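Local coordinates for TadZ (Pseudomonas aeruginosa, PDB 4LDA), which probably binds and hydrolyses ATP as a full-length pilus assembly protein, of which this chain is the N-terminal, CheY-like receiver domain, at residues 5-10 and 41-46; 77-82 and 118-123. All blocks are in the same frame, centred on the assembly; numbering follows the deposited sequence.

Contact 1: residues 5-10 and 41-46; sequences NFVALT and LALLDV
Val7, on the parallel strand that holds residues 5-9, faces Leu44 on the helical segment 41-46, and their CA atoms, 7.0 Å apart, are the nearest pair of CA atoms across the two segments. The helix is regular here: Asp45 N donates to Leu41 O at 3.1 Å. No hydrogen bond joins the segments, so they meet through side chains alone.

Val7 is directed from the strand toward the helix and gives each of its methyls to a different leucine. CG1 stands anti to the backbone N (chi1 175°) and reaches Leu43 CD2 at 4.1 Å. CG2 lies beside the backbone N and meets Leu44 CD2 at 3.8 Å; Leu44 CD2 is also 4.0 Å from Val7 CB, and so rests against the fork of the valine. Leu43 also points at the strand. Leu44 starts out pointing past the strand, with its CG anti to the carbonyl carbon (chi1 -73°), yet its branched end returns to the valine.

A beta-branched valine suits an inner strand of the sheet, flanked on both sides, where its branching at CB is well tolerated by the extended backbone and its two methyls can meet two partners, whereas leucine on the helix supplies the reach to meet it. At one end of this layer Asn5 bonds to Gln28 on the next strand and to Thr47 O in the last turn of helix 37-47, while Asp45 forms a salt bridge with Arg75. The chemistry of the contact itself is wholly apolar: within it the helix meets the sheet by buried methyl groups alone, with polar pairs kept to the margins.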
loop_
_atom_site.group_PDB
_atom_site.type_symbol
_atom_site.label_atom_id
_atom_site.label_comp_id
_atom_site.label_asym_id
_atom_site.label_seq_id
_atom_site.Cartn_x
_atom_site.Cartn_y
_atom_site.Cartn_z
ATOM N N ASN A 5 -10.579 -4.718 -3.003
ATOM C CA ASN A 5 -9.356 -5.274 -3.554
ATOM C C ASN A 5 -8.227 -4.360 -3.153
ATOM O O ASN A 5 -8.392 -3.140 -3.193
ATOM C CB ASN A 5 -9.416 -5.470 -5.073
ATOM C CG ASN A 5 -10.267 -6.619 -5.528
ATOM O OD1 ASN A 5 -10.329 -7.682 -4.881
ATOM N ND2 ASN A 5 -10.879 -6.458 -6.702
ATOM N N PHE A 6 -7.126 -4.938 -2.667
ATOM C CA PHE A 6 -5.905 -4.217 -2.295
ATOM C C PHE A 6 -4.796 -4.690 -3.199
ATOM O O PHE A 6 -4.796 -5.870 -3.569
ATOM C CB PHE A 6 -5.537 -4.424 -0.820
ATOM C CG PHE A 6 -6.677 -4.370 0.169
ATOM C CD1 PHE A 6 -7.138 -3.157 0.659
ATOM C CD2 PHE A 6 -7.254 -5.534 0.653
ATOM C CE1 PHE A 6 -8.187 -3.111 1.571
ATOM C CE2 PHE A 6 -8.294 -5.483 1.585
ATOM C CZ PHE A 6 -8.749 -4.273 2.040
ATOM N N VAL A 7 -3.869 -3.797 -3.583
ATOM C CA VAL A 7 -2.736 -4.163 -4.434
ATOM C C VAL A 7 -1.486 -4.096 -3.560
ATOM O O VAL A 7 -1.382 -3.212 -2.724
ATOM C CB VAL A 7 -2.655 -3.294 -5.721
ATOM C CG1 VAL A 7 -1.408 -3.603 -6.534
ATOM C CG2 VAL A 7 -3.888 -3.527 -6.577
ATOM N N ALA A 8 -0.576 -5.071 -3.716
ATOM C CA ALA A 8 0.634 -5.137 -2.913
ATOM C C ALA A 8 1.899 -5.327 -3.744
ATOM O O ALA A 8 2.018 -6.278 -4.518
ATOM C CB ALA A 8 0.527 -6.274 -1.919
ATOM N N LEU A 9 2.855 -4.409 -3.541
ATOM C CA LEU A 9 4.209 -4.443 -4.073
ATOM C C LEU A 9 5.089 -4.850 -2.922
ATOM O O LEU A 9 5.432 -4.017 -2.087
ATOM C CB LEU A 9 4.624 -3.096 -4.688
ATOM C CG LEU A 9 3.823 -2.573 -5.839
ATOM C CD1 LEU A 9 4.105 -1.099 -6.047
ATOM C CD2 LEU A 9 4.133 -3.376 -7.091
ATOM N N THR A 10 5.312 -6.150 -2.777
ATOM C CA THR A 10 6.071 -6.727 -1.673
ATOM C C THR A 10 7.472 -7.042 -2.136
ATOM O O THR A 10 7.679 -7.279 -3.338
ATOM C CB THR A 10 5.349 -7.978 -1.148
ATOM O OG1 THR A 10 5.121 -8.890 -2.235
ATOM C CG2 THR A 10 4.024 -7.640 -0.470
ATOM N N LEU A 41 -0.972 0.989 -12.771
ATOM C CA LEU A 41 -2.188 1.794 -12.910
ATOM C C LEU A 41 -3.307 0.965 -13.548
ATOM O O LEU A 41 -4.450 1.082 -13.115
ATOM C CB LEU A 41 -1.945 3.080 -13.715
ATOM C CG LEU A 41 -1.067 4.152 -13.053
ATOM C CD1 LEU A 41 -0.754 5.243 -14.008
ATOM C CD2 LEU A 41 -1.696 4.728 -11.775
ATOM N N ALA A 42 -2.963 0.090 -14.532
ATOM C CA ALA A 42 -3.895 -0.841 -15.194
ATOM C C ALA A 42 -4.476 -1.839 -14.196
ATOM O O ALA A 42 -5.678 -2.101 -14.233
ATOM C CB ALA A 42 -3.191 -1.590 -16.305
ATOM N N LEU A 43 -3.624 -2.371 -13.294
ATOM C CA LEU A 43 -4.006 -3.333 -12.262
ATOM C C LEU A 43 -4.890 -2.686 -11.164
ATOM O O LEU A 43 -5.790 -3.342 -10.650
ATOM C CB LEU A 43 -2.748 -3.926 -11.632
ATOM C CG LEU A 43 -2.888 -5.321 -11.089
ATOM C CD1 LEU A 43 -2.784 -6.351 -12.212
ATOM C CD2 LEU A 43 -1.832 -5.592 -10.045
ATOM N N LEU A 44 -4.647 -1.406 -10.832
ATOM C CA LEU A 44 -5.458 -0.663 -9.875
ATOM C C LEU A 44 -6.844 -0.419 -10.434
ATOM O O LEU A 44 -7.813 -0.508 -9.686
ATOM C CB LEU A 44 -4.799 0.679 -9.496
ATOM C CG LEU A 44 -3.577 0.609 -8.599
ATOM C CD1 LEU A 44 -2.785 1.887 -8.660
ATOM C CD2 LEU A 44 -3.939 0.246 -7.169
ATOM N N ASP A 45 -6.941 -0.140 -11.746
ATOM C CA ASP A 45 -8.189 0.158 -12.444
ATOM C C ASP A 45 -9.077 -1.074 -12.604
ATOM O O ASP A 45 -10.275 -0.971 -12.343
ATOM C CB ASP A 45 -7.907 0.761 -13.832
ATOM C CG ASP A 45 -7.269 2.152 -13.852
ATOM O OD1 ASP A 45 -7.228 2.816 -12.778
ATOM O OD2 ASP A 45 -6.826 2.581 -14.941
ATOM N N VAL A 46 -8.510 -2.227 -13.014
ATOM C CA VAL A 46 -9.270 -3.460 -13.258
ATOM C C VAL A 46 -9.778 -4.044 -11.920
ATOM O O VAL A 46 -10.888 -4.565 -11.892
ATOM C CB VAL A 46 -8.457 -4.501 -14.086
ATOM C CG1 VAL A 46 -7.273 -5.081 -13.318
ATOM C CG2 VAL A 46 -9.351 -5.611 -14.628
#

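Contact 2: residues 77-82 and 118-123; sequences MLSVVA and RRLGGR
Leu120, near the C-terminal end of helix 110-121, reaches across to Ser79 and Val81 on the strand; CA of Leu120 lies 7.5 Å from CA of Ser79. Its CB is directed at the strand, and CG sits anti to the carbonyl carbon (chi1 -70°), which carries the fork outward from the helix. From there CD1 continues the extended chain (chi2 175°) and lands between two strand residues, 4.0 Å from Val81 CG2 and equally far from Ser79 CB. Within the strand segment CD2 meets only the serine, 4.0 Å from Ser79 OG. One leucine tip thus spans two alternate residues that project from the same side of the strand, the valine crossing it at a slant. Leucine has the length to bridge helix and sheet, and valine is at home on an extended strand. Ser79 is small enough to let the helix lie close, and its hydroxyl turns to the polar end of the contact.

There a water donates a hydrogen bond to Leu120 O at 3.1 Å and makes a weak, long one with Ser79 OG at 3.5 Å. It gives the carbonyl near the helix end a polar partner, and it lies in the plane of the Arg123 guanidinium, at its edge. Arg123 and Arg101 bring like charges close together.

Strand 79-83 is hydrogen-bonded to strand 51-55 on one side and has strand 102-104 on the other. Val81 also packs on Phe53 and Ile104. Leu120 also packs on Asp102, so helix 110-121 reaches over strands 79-83 and 102-104, while Val80 faces helix 61-74 across the sheet.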
loop_
_atom_site.group_PDB
_atom_site.type_symbol
_atom_site.label_atom_id
_atom_site.label_comp_id
_atom_site.label_asym_id
_atom_site.label_seq_id
_atom_site.Cartn_x
_atom_site.Cartn_y
_atom_site.Cartn_z
HETATM N N MSE A 77 -6.654 10.106 -5.291
HETATM C CA MSE A 77 -7.560 9.532 -4.291
HETATM C C MSE A 77 -7.052 8.182 -3.745
HETATM O O MSE A 77 -7.627 7.664 -2.782
HETATM C CB MSE A 77 -8.969 9.363 -4.887
HETATM C CG MSE A 77 -9.668 10.702 -5.224
HETATM SE SE MSE A 77 -9.868 11.982 -3.706
HETATM C CE MSE A 77 -8.144 12.996 -3.774
ATOM N N LEU A 78 -5.988 7.622 -4.356
ATOM C CA LEU A 78 -5.389 6.353 -3.951
ATOM C C LEU A 78 -4.668 6.501 -2.610
ATOM O O LEU A 78 -3.908 7.460 -2.417
ATOM C CB LEU A 78 -4.400 5.855 -5.039
ATOM C CG LEU A 78 -3.639 4.539 -4.767
ATOM C CD1 LEU A 78 -4.550 3.335 -4.873
ATOM C CD2 LEU A 78 -2.470 4.384 -5.708
ATOM N N SER A 79 -4.902 5.545 -1.690
ATOM C CA SER A 79 -4.208 5.504 -0.404
ATOM C C SER A 79 -2.995 4.582 -0.539
ATOM O O SER A 79 -3.154 3.389 -0.785
ATOM C CB SER A 79 -5.134 5.053 0.725
ATOM O OG SER A 79 -6.272 5.882 0.852
ATOM N N VAL A 80 -1.787 5.150 -0.455
ATOM C CA VAL A 80 -0.561 4.366 -0.537
ATOM C C VAL A 80 -0.073 4.148 0.916
ATOM O O VAL A 80 0.132 5.115 1.653
ATOM C CB VAL A 80 0.515 4.995 -1.473
ATOM C CG1 VAL A 80 1.789 4.161 -1.491
ATOM C CG2 VAL A 80 -0.017 5.158 -2.889
ATOM N N VAL A 81 0.051 2.876 1.325
ATOM C CA VAL A 81 0.535 2.477 2.650
ATOM C C VAL A 81 1.906 1.827 2.484
ATOM O O VAL A 81 2.025 0.806 1.810
ATOM C CB VAL A 81 -0.458 1.534 3.402
ATOM C CG1 VAL A 81 0.078 1.168 4.782
ATOM C CG2 VAL A 81 -1.849 2.162 3.518
ATOM N N ALA A 82 2.940 2.425 3.087
ATOM C CA ALA A 82 4.301 1.889 3.014
ATOM C C ALA A 82 4.522 0.822 4.079
ATOM O O ALA A 82 3.936 0.888 5.150
ATOM C CB ALA A 82 5.319 3.008 3.167
ATOM N N ARG A 118 -10.229 0.257 7.997
ATOM C CA ARG A 118 -11.446 0.902 8.519
ATOM C C ARG A 118 -11.346 2.413 8.442
ATOM O O ARG A 118 -12.268 3.069 7.932
ATOM C CB ARG A 118 -11.687 0.529 9.995
ATOM C CG ARG A 118 -12.645 -0.603 10.305
ATOM C CD ARG A 118 -12.937 -0.618 11.808
ATOM N NE ARG A 118 -13.805 0.496 12.236
ATOM C CZ ARG A 118 -13.394 1.614 12.835
ATOM N NH1 ARG A 118 -12.107 1.798 13.109
ATOM N NH2 ARG A 118 -14.269 2.553 13.173
ATOM N N ARG A 119 -10.204 2.954 8.980
ATOM C CA ARG A 119 -9.918 4.380 9.057
ATOM C C ARG A 119 -9.847 4.999 7.670
ATOM O O ARG A 119 -10.457 6.042 7.452
ATOM C CB ARG A 119 -8.618 4.669 9.825
ATOM C CG ARG A 119 -8.681 4.410 11.325
ATOM C CD ARG A 119 -7.486 4.995 12.090
ATOM N NE ARG A 119 -6.156 4.659 11.552
ATOM C CZ ARG A 119 -5.400 3.645 11.965
ATOM N NH1 ARG A 119 -5.832 2.830 12.923
ATOM N NH2 ARG A 119 -4.201 3.441 11.430
ATOM N N LEU A 120 -9.139 4.343 6.734
ATOM C CA LEU A 120 -8.996 4.819 5.361
ATOM C C LEU A 120 -10.330 4.789 4.597
ATOM O O LEU A 120 -10.521 5.629 3.708
ATOM C CB LEU A 120 -7.961 3.995 4.606
ATOM C CG LEU A 120 -6.493 4.146 5.004
ATOM C CD1 LEU A 120 -5.656 3.157 4.223
ATOM C CD2 LEU A 120 -5.977 5.573 4.788
ATOM N N GLY A 121 -11.228 3.862 4.966
ATOM C CA GLY A 121 -12.559 3.741 4.379
ATOM C C GLY A 121 -13.510 4.828 4.839
ATOM O O GLY A 121 -14.315 5.332 4.044
ATOM N N GLY A 122 -13.393 5.206 6.120
ATOM C CA GLY A 122 -14.200 6.248 6.752
ATOM C C GLY A 122 -13.817 7.668 6.391
ATOM O O GLY A 122 -14.538 8.593 6.740
ATOM N N ARG A 123 -12.705 7.838 5.665
ATOM C CA ARG A 123 -12.074 9.088 5.225
ATOM C C ARG A 123 -12.866 9.845 4.152
ATOM O O ARG A 123 -12.839 11.075 4.146
ATOM C CB ARG A 123 -10.692 8.750 4.635
ATOM C CG ARG A 123 -9.514 9.506 5.204
ATOM C CD ARG A 123 -8.235 9.186 4.430
ATOM N NE ARG A 123 -8.257 9.710 3.058
ATOM C CZ ARG A 123 -7.736 10.879 2.683
ATOM N NH1 ARG A 123 -7.106 11.649 3.564
ATOM N NH2 ARG A 123 -7.816 11.273 1.417
HETATM O O HOH W 1 -9.505 7.049 1.153
#

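In the fold
Contact 1 and contact 2 lie in one CheY-like alpha/beta domain, their centres about 14 Å apart, and follow each other along the chain, the first closing before the second opens. Both use the same five-stranded parallel sheet but opposite faces of it: helix 37-47, the crossover between strands 27-31 and 51-55, covers strand 4-9 on one, and helix 110-121 covers strand 79-83 on the other. Strand 51-55 separates the two strands. The two contacts nevertheless touch, Leu44 CD1 lying 3.9 Å from Leu78 CD2, because Leu78, next to Ser79 in sequence, turns to the face that helix 37-47 covers. Together they show how early and late helices sandwich the sheet of this receiver-like domain.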